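Local structure of beta sliding clamp (Caulobacter crescentus, 5WCE) at residues Ile203-Ile207 and Gln230-Gln234; Gln25-Glu29 and Lys211-Glu215; Tyr167-Val171 and Asp256-Val260. The protein probably tethers DNA polymerases and other proteins to DNA as a ring-shaped homodimer, making replication processive. All blocks are in the same frame, centred on the assembly; numbering follows the deposited sequence.

Contact 1 of 3, residues Ile203-Ile207 and Gln230-Gln234; sequences IPGVI and QVSPQ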
# COMPACT_ATOMS: atom_id res chain seq x y z
N ILE A 203 -33.25 15.55 17.48
CA ILE A 203 -32.21 16.32 16.72
C ILE A 203 -32.66 16.55 15.27
O ILE A 203 -33.36 15.69 14.71
CB ILE A 203 -30.83 15.61 16.69
CG1 ILE A 203 -30.91 14.18 16.18
CG2 ILE A 203 -30.15 15.72 18.05
CD1 ILE A 203 -29.60 13.67 15.61
N PRO A 204 -32.28 17.69 14.66
CA PRO A 204 -32.61 17.78 13.22
C PRO A 204 -31.76 16.77 12.43
O PRO A 204 -30.61 16.51 12.80
CB PRO A 204 -32.25 19.22 12.86
CG PRO A 204 -31.12 19.58 13.78
CD PRO A 204 -31.43 18.80 15.09
N GLY A 205 -32.35 16.17 11.40
CA GLY A 205 -31.62 15.30 10.47
C GLY A 205 -30.50 16.05 9.76
O GLY A 205 -30.75 17.10 9.21
N VAL A 206 -29.29 15.53 9.78
CA VAL A 206 -28.19 16.18 9.05
C VAL A 206 -27.41 15.22 8.17
O VAL A 206 -27.20 14.04 8.54
CB VAL A 206 -27.17 16.88 9.99
CG1 VAL A 206 -27.80 18.08 10.70
CG2 VAL A 206 -26.59 15.93 11.00
N ILE A 207 -26.87 15.76 7.07
CA ILE A 207 -26.06 14.98 6.17
C ILE A 207 -24.63 15.33 6.50
O ILE A 207 -24.18 16.44 6.20
CB ILE A 207 -26.38 15.24 4.69
CG1 ILE A 207 -27.84 15.09 4.41
CG2 ILE A 207 -25.53 14.31 3.82
CD1 ILE A 207 -28.31 15.74 3.08
N GLN A 230 -22.92 17.33 19.02
CA GLN A 230 -23.76 18.49 18.92
C GLN A 230 -24.19 18.66 17.49
O GLN A 230 -23.44 18.37 16.55
CB GLN A 230 -23.07 19.76 19.44
CG GLN A 230 -22.69 19.70 20.89
CD GLN A 230 -21.73 20.81 21.27
OE1 GLN A 230 -20.53 20.73 21.02
NE2 GLN A 230 -22.27 21.84 21.87
N VAL A 231 -25.43 19.14 17.34
CA VAL A 231 -26.01 19.25 16.03
C VAL A 231 -26.81 20.54 15.91
O VAL A 231 -27.43 20.99 16.85
CB VAL A 231 -26.94 18.07 15.74
CG1 VAL A 231 -27.54 18.18 14.35
CG2 VAL A 231 -26.21 16.75 15.88
N SER A 232 -26.75 21.15 14.73
CA SER A 232 -27.70 22.16 14.28
C SER A 232 -27.98 21.84 12.81
O SER A 232 -27.29 20.97 12.23
CB SER A 232 -27.07 23.54 14.35
OG SER A 232 -26.09 23.69 13.34
N PRO A 233 -28.91 22.55 12.17
CA PRO A 233 -29.10 22.29 10.71
C PRO A 233 -27.90 22.74 9.84
O PRO A 233 -27.84 22.37 8.70
CB PRO A 233 -30.36 23.12 10.37
CG PRO A 233 -31.03 23.40 11.70
CD PRO A 233 -29.91 23.52 12.69
N GLN A 234 -26.95 23.50 10.39
CA GLN A 234 -25.79 23.95 9.64
C GLN A 234 -24.48 23.28 10.05
O GLN A 234 -23.51 23.36 9.30
CB GLN A 234 -25.63 25.46 9.78
CG GLN A 234 -26.80 26.27 9.25
CD GLN A 234 -27.99 26.37 10.21
OE1 GLN A 234 -27.84 26.29 11.44
NE2 GLN A 234 -29.18 26.56 9.65
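Val231 CG1 fits into the corner formed by Pro204 and Val206, and this one methyl group does the work. Val206 CG1 touches Val231 CG1 at 3.7 Å. From Pro204, ring atom CG comes to 3.9 Å from Val231 CG1. The carbonyl O of Pro204 also lies beside that methyl. Val231 places CG1 there by holding it anti to its backbone N (chi1 -179°). The side chains of Pro204 and Val206 each run alongside that of Val231 and point the other way.

Pro204 reaches one step further. Its CG rests against the peptide that joins Ser232 to Pro233, 4.0 Å from Pro233 N, and its ring also approaches CD of Pro233. Val206 does the same from its own end: its CG1 lies 3.3 Å from Ser232 O, a close carbon-to-oxygen approach. The segments are held together by apolar packing, without hydrogen bonds between them.

The polar backbone is served elsewhere: Val231 pairs with Ser133. Val206 also packs on Val249. The touching residues Ser232 and Pro233 are themselves part of an ST turn, in which Gln234 N donates to Ser232 OG at 3.1 Å; this turn leads into strand 235-240.

Strand 206-209 is at the border of one eight-stranded sheet, and strand 226-231 belongs to another. Helix 210-220 joins them. The contact packs the start of the edge strand against the end of the other strand, within the central domain. This fits the beta-alpha-beta-beta-beta units from which the domains of DNA sliding rings are built.

Contact 2 of 3, residues Gln25-Glu29 and Lys211-Glu215; sequences QSVVE and KTIAE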
# COMPACT_ATOMS: atom_id res chain seq x y z
N GLN A 25 -3.50 17.02 12.07
CA GLN A 25 -2.90 17.22 10.75
C GLN A 25 -3.59 16.41 9.63
O GLN A 25 -3.47 16.78 8.47
CB GLN A 25 -1.44 16.91 10.79
CG GLN A 25 -1.09 15.44 10.92
CD GLN A 25 -0.69 14.86 9.60
OE1 GLN A 25 0.18 15.45 8.90
NE2 GLN A 25 -1.30 13.74 9.22
N SER A 26 -4.31 15.36 10.02
CA SER A 26 -5.12 14.52 9.08
C SER A 26 -6.08 15.30 8.18
O SER A 26 -6.31 14.88 7.05
CB SER A 26 -5.96 13.48 9.88
OG SER A 26 -5.15 12.78 10.82
N VAL A 27 -6.64 16.42 8.65
CA VAL A 27 -7.59 17.17 7.85
C VAL A 27 -6.94 17.90 6.71
O VAL A 27 -7.62 18.25 5.73
CB VAL A 27 -8.44 18.19 8.70
CG1 VAL A 27 -7.62 19.35 9.20
CG2 VAL A 27 -9.66 18.75 7.91
N VAL A 28 -5.63 18.15 6.82
CA VAL A 28 -4.97 19.00 5.83
C VAL A 28 -4.77 18.21 4.55
O VAL A 28 -4.14 17.17 4.56
CB VAL A 28 -3.64 19.55 6.37
CG1 VAL A 28 -2.90 20.38 5.33
CG2 VAL A 28 -3.91 20.34 7.64
N GLU A 29 -5.30 18.73 3.45
CA GLU A 29 -5.18 18.09 2.15
C GLU A 29 -3.73 18.15 1.65
O GLU A 29 -3.11 19.21 1.76
CB GLU A 29 -6.06 18.83 1.14
CG GLU A 29 -7.57 18.66 1.37
CD GLU A 29 -8.08 17.27 1.02
OE1 GLU A 29 -7.40 16.59 0.24
OE2 GLU A 29 -9.15 16.83 1.52
N LYS A 211 -15.94 13.00 4.22
CA LYS A 211 -14.64 13.20 4.84
C LYS A 211 -14.77 13.42 6.35
O LYS A 211 -13.93 12.98 7.14
CB LYS A 211 -13.86 14.33 4.15
CG LYS A 211 -12.50 14.58 4.82
CD LYS A 211 -11.67 15.67 4.14
CE LYS A 211 -10.43 16.01 4.95
NZ LYS A 211 -9.72 17.17 4.30
N THR A 212 -15.82 14.13 6.76
CA THR A 212 -16.06 14.35 8.19
C THR A 212 -16.28 13.07 8.98
O THR A 212 -15.76 12.90 10.06
CB THR A 212 -17.29 15.29 8.38
OG1 THR A 212 -17.04 16.55 7.67
CG2 THR A 212 -17.58 15.51 9.88
N ILE A 213 -17.07 12.17 8.39
CA ILE A 213 -17.27 10.83 8.97
C ILE A 213 -15.93 10.10 9.10
O ILE A 213 -15.67 9.50 10.12
CB ILE A 213 -18.31 10.03 8.14
CG1 ILE A 213 -19.70 10.63 8.35
CG2 ILE A 213 -18.24 8.53 8.46
CD1 ILE A 213 -20.23 10.55 9.77
N ALA A 214 -15.09 10.20 8.09
CA ALA A 214 -13.83 9.50 8.07
C ALA A 214 -12.92 10.00 9.19
O ALA A 214 -12.36 9.22 9.95
CB ALA A 214 -13.15 9.64 6.72
N GLU A 215 -12.85 11.33 9.32
CA GLU A 215 -12.01 11.95 10.32
C GLU A 215 -12.57 11.72 11.70
O GLU A 215 -11.80 11.41 12.63
CB GLU A 215 -11.82 13.45 10.02
CG GLU A 215 -11.03 13.71 8.74
CD GLU A 215 -9.67 13.04 8.79
OE1 GLU A 215 -9.00 13.26 9.79
OE2 GLU A 215 -9.33 12.23 7.88
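Lys211 reaches from its helix to Val27 and Glu29, and its NZ makes both hydrogen bonds of the contact. One goes to the backbone O of Val27 at 2.8 Å. The donor stands off to the side of the carbonyl, with a C=O...NZ angle of 136°. The other goes to Glu29 OE2 at 2.9 Å and is a salt bridge. Here the nitrogen meets the oxygen from above the carboxylate plane. The whole lysine chain is extended from CG outward, which carries NZ clear of the helix. Glu29 instead bends at chi2 (-72°), turning its carboxylate back to the lysine. Asp55 forms a second salt bridge with Lys211 NZ.

Close non-bonded approach marks the other end. Glu215 OE1 lies 3.0 Å from Ser26 CB. Its partner oxygen, OE2, is held by a salt bridge to Arg218.

Apolar contact is slight. The Val27 side chain crosses that of Lys211 at about a right angle, with Val27 CG2 4.1 Å from Lys211 CE. Val27 also packs on Met58, Ile60 and Ala53. It lies in the type I turn that runs from Gln25 to Val28.

At this contact the N-terminal and central domains meet chiefly through polar bonds. A single ammonium group is gripped by one carbonyl and two carboxylates, which would probably favour its charged form.

Contact 3 of 3, residues Tyr167-Val171 and Asp256-Val260; sequences YVHTV and DYMRV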
# COMPACT_ATOMS: atom_id res chain seq x y z
N TYR A 167 -26.52 10.33 6.43
CA TYR A 167 -27.69 11.01 6.95
C TYR A 167 -27.97 10.53 8.37
O TYR A 167 -28.37 9.37 8.59
CB TYR A 167 -28.91 10.79 6.05
CG TYR A 167 -30.15 11.50 6.50
CD1 TYR A 167 -30.13 12.86 6.79
CD2 TYR A 167 -31.37 10.84 6.59
CE1 TYR A 167 -31.28 13.52 7.19
CE2 TYR A 167 -32.53 11.49 6.99
CZ TYR A 167 -32.48 12.81 7.29
OH TYR A 167 -33.63 13.46 7.66
N VAL A 168 -27.74 11.42 9.34
CA VAL A 168 -27.87 11.11 10.76
C VAL A 168 -29.10 11.79 11.27
O VAL A 168 -29.24 12.99 11.14
CB VAL A 168 -26.61 11.47 11.56
CG1 VAL A 168 -26.83 11.18 13.03
CG2 VAL A 168 -25.41 10.77 11.00
N HIS A 169 -30.05 11.00 11.78
CA HIS A 169 -31.33 11.45 12.20
C HIS A 169 -32.01 10.50 13.19
O HIS A 169 -31.55 9.37 13.38
CB HIS A 169 -32.27 11.63 11.00
CG HIS A 169 -32.53 10.37 10.23
ND1 HIS A 169 -31.51 9.62 9.65
CD2 HIS A 169 -33.68 9.71 9.94
CE1 HIS A 169 -32.04 8.56 9.05
NE2 HIS A 169 -33.35 8.60 9.21
N THR A 170 -33.13 10.93 13.78
CA THR A 170 -33.84 10.02 14.63
C THR A 170 -35.20 9.68 14.04
O THR A 170 -35.82 10.50 13.40
CB THR A 170 -34.07 10.60 16.00
OG1 THR A 170 -34.82 11.80 15.86
CG2 THR A 170 -32.76 10.84 16.72
N VAL A 171 -35.66 8.47 14.31
CA VAL A 171 -36.97 8.00 13.89
C VAL A 171 -37.69 7.38 15.08
O VAL A 171 -37.03 6.82 15.98
CB VAL A 171 -36.89 6.97 12.77
CG1 VAL A 171 -36.36 7.61 11.51
CG2 VAL A 171 -36.05 5.77 13.17
N ASP A 256 -36.09 10.62 0.28
CA ASP A 256 -37.07 9.83 1.04
C ASP A 256 -36.70 8.33 0.90
O ASP A 256 -37.38 7.58 0.20
CB ASP A 256 -38.50 10.14 0.55
CG ASP A 256 -39.59 9.48 1.41
OD1 ASP A 256 -39.28 8.79 2.41
OD2 ASP A 256 -40.77 9.61 1.04
N TYR A 257 -35.64 7.92 1.61
CA TYR A 257 -35.12 6.57 1.56
C TYR A 257 -36.13 5.54 2.05
O TYR A 257 -36.05 4.38 1.63
CB TYR A 257 -33.78 6.44 2.34
CG TYR A 257 -33.98 6.54 3.81
CD1 TYR A 257 -34.37 5.44 4.54
CD2 TYR A 257 -33.83 7.75 4.48
CE1 TYR A 257 -34.60 5.51 5.90
CE2 TYR A 257 -34.06 7.82 5.85
CZ TYR A 257 -34.43 6.69 6.55
OH TYR A 257 -34.70 6.76 7.89
N MET A 258 -37.06 5.93 2.94
CA MET A 258 -38.12 4.99 3.36
C MET A 258 -38.89 4.39 2.16
O MET A 258 -39.31 3.24 2.22
CB MET A 258 -39.04 5.61 4.42
CG MET A 258 -38.29 5.78 5.75
SD MET A 258 -39.11 6.83 6.97
CE MET A 258 -37.72 7.42 7.92
N ARG A 259 -38.98 5.15 1.06
CA ARG A 259 -39.66 4.71 -0.17
C ARG A 259 -38.89 3.67 -0.99
O ARG A 259 -39.46 2.93 -1.80
CB ARG A 259 -39.97 5.93 -1.07
N VAL A 260 -37.59 3.62 -0.75
CA VAL A 260 -36.67 2.74 -1.43
C VAL A 260 -36.50 1.41 -0.67
O VAL A 260 -36.13 0.40 -1.27
CB VAL A 260 -35.29 3.43 -1.56
CG1 VAL A 260 -34.36 2.59 -2.45
CG2 VAL A 260 -35.44 4.84 -2.15
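His169 and Tyr257 meet through a short hydrogen bond, 2.6 Å from His169 NE2 to Tyr257 OH. It is fairly straight, at 162°, and either atom could be the donor. The hydroxyl lies at the imidazole edge, in the ring plane. The two rings approach rim to rim with their planes at 70°, and neither covers the other's face. Beside this bond, Tyr167 CD2 touches Tyr257 CE2 at 4.1 Å. On the far side, Val171 CG1 packs against the methyl CE of Met258 at 3.8 Å, at the end of the extended methionine chain.

The next layer fixes these rings. Tyr167 CE2 sits 3.3 Å above the imidazole plane, over its centre. A weak bond from His169 ND1 to Tyr167 O, 3.3 Å long, may help to hold the ring's rotation. His169 reaches this place with CG between its backbone N and carbonyl carbon (chi1 61°).

Further out, Arg180 NH1 bonds to Tyr257 OH, giving the hydroxyl a second partner. Val182, Leu189 and Leu191 pack on the Tyr257 ring, while Phe254 stacks with Tyr167.

Segment 256-260 lies in the connection between strands 243-248 and 267-272. The contact therefore pins the interdomain linker onto the sheet that the central and C-terminal domains share. It lies at the junction of these domains, where bacterial relatives have the pocket for the short peptide motifs of polymerases; a similar site is probable here.

Contacts 1 and 3 both reach one sheet, through the neighbouring strands 206-209 and 165-173. Their centres lie 14 Å apart. Val206 O and Val168 N, 2.8 Å apart, probably form a hydrogen bond between them. Gly205 packs against Tyr167 and His169. Contact 2 is joined to contact 1 through the chain: helix 210-220 begins right after strand 206-209, and the two centres are 19 Å apart. Contacts 2 and 3 do not touch; their nearest atoms are about 5 Å apart and their centres 25 Å. Contact 2 links the central domain to the N-terminal domain, contact 3 links it to the C-terminal side, and contact 1 lies within it.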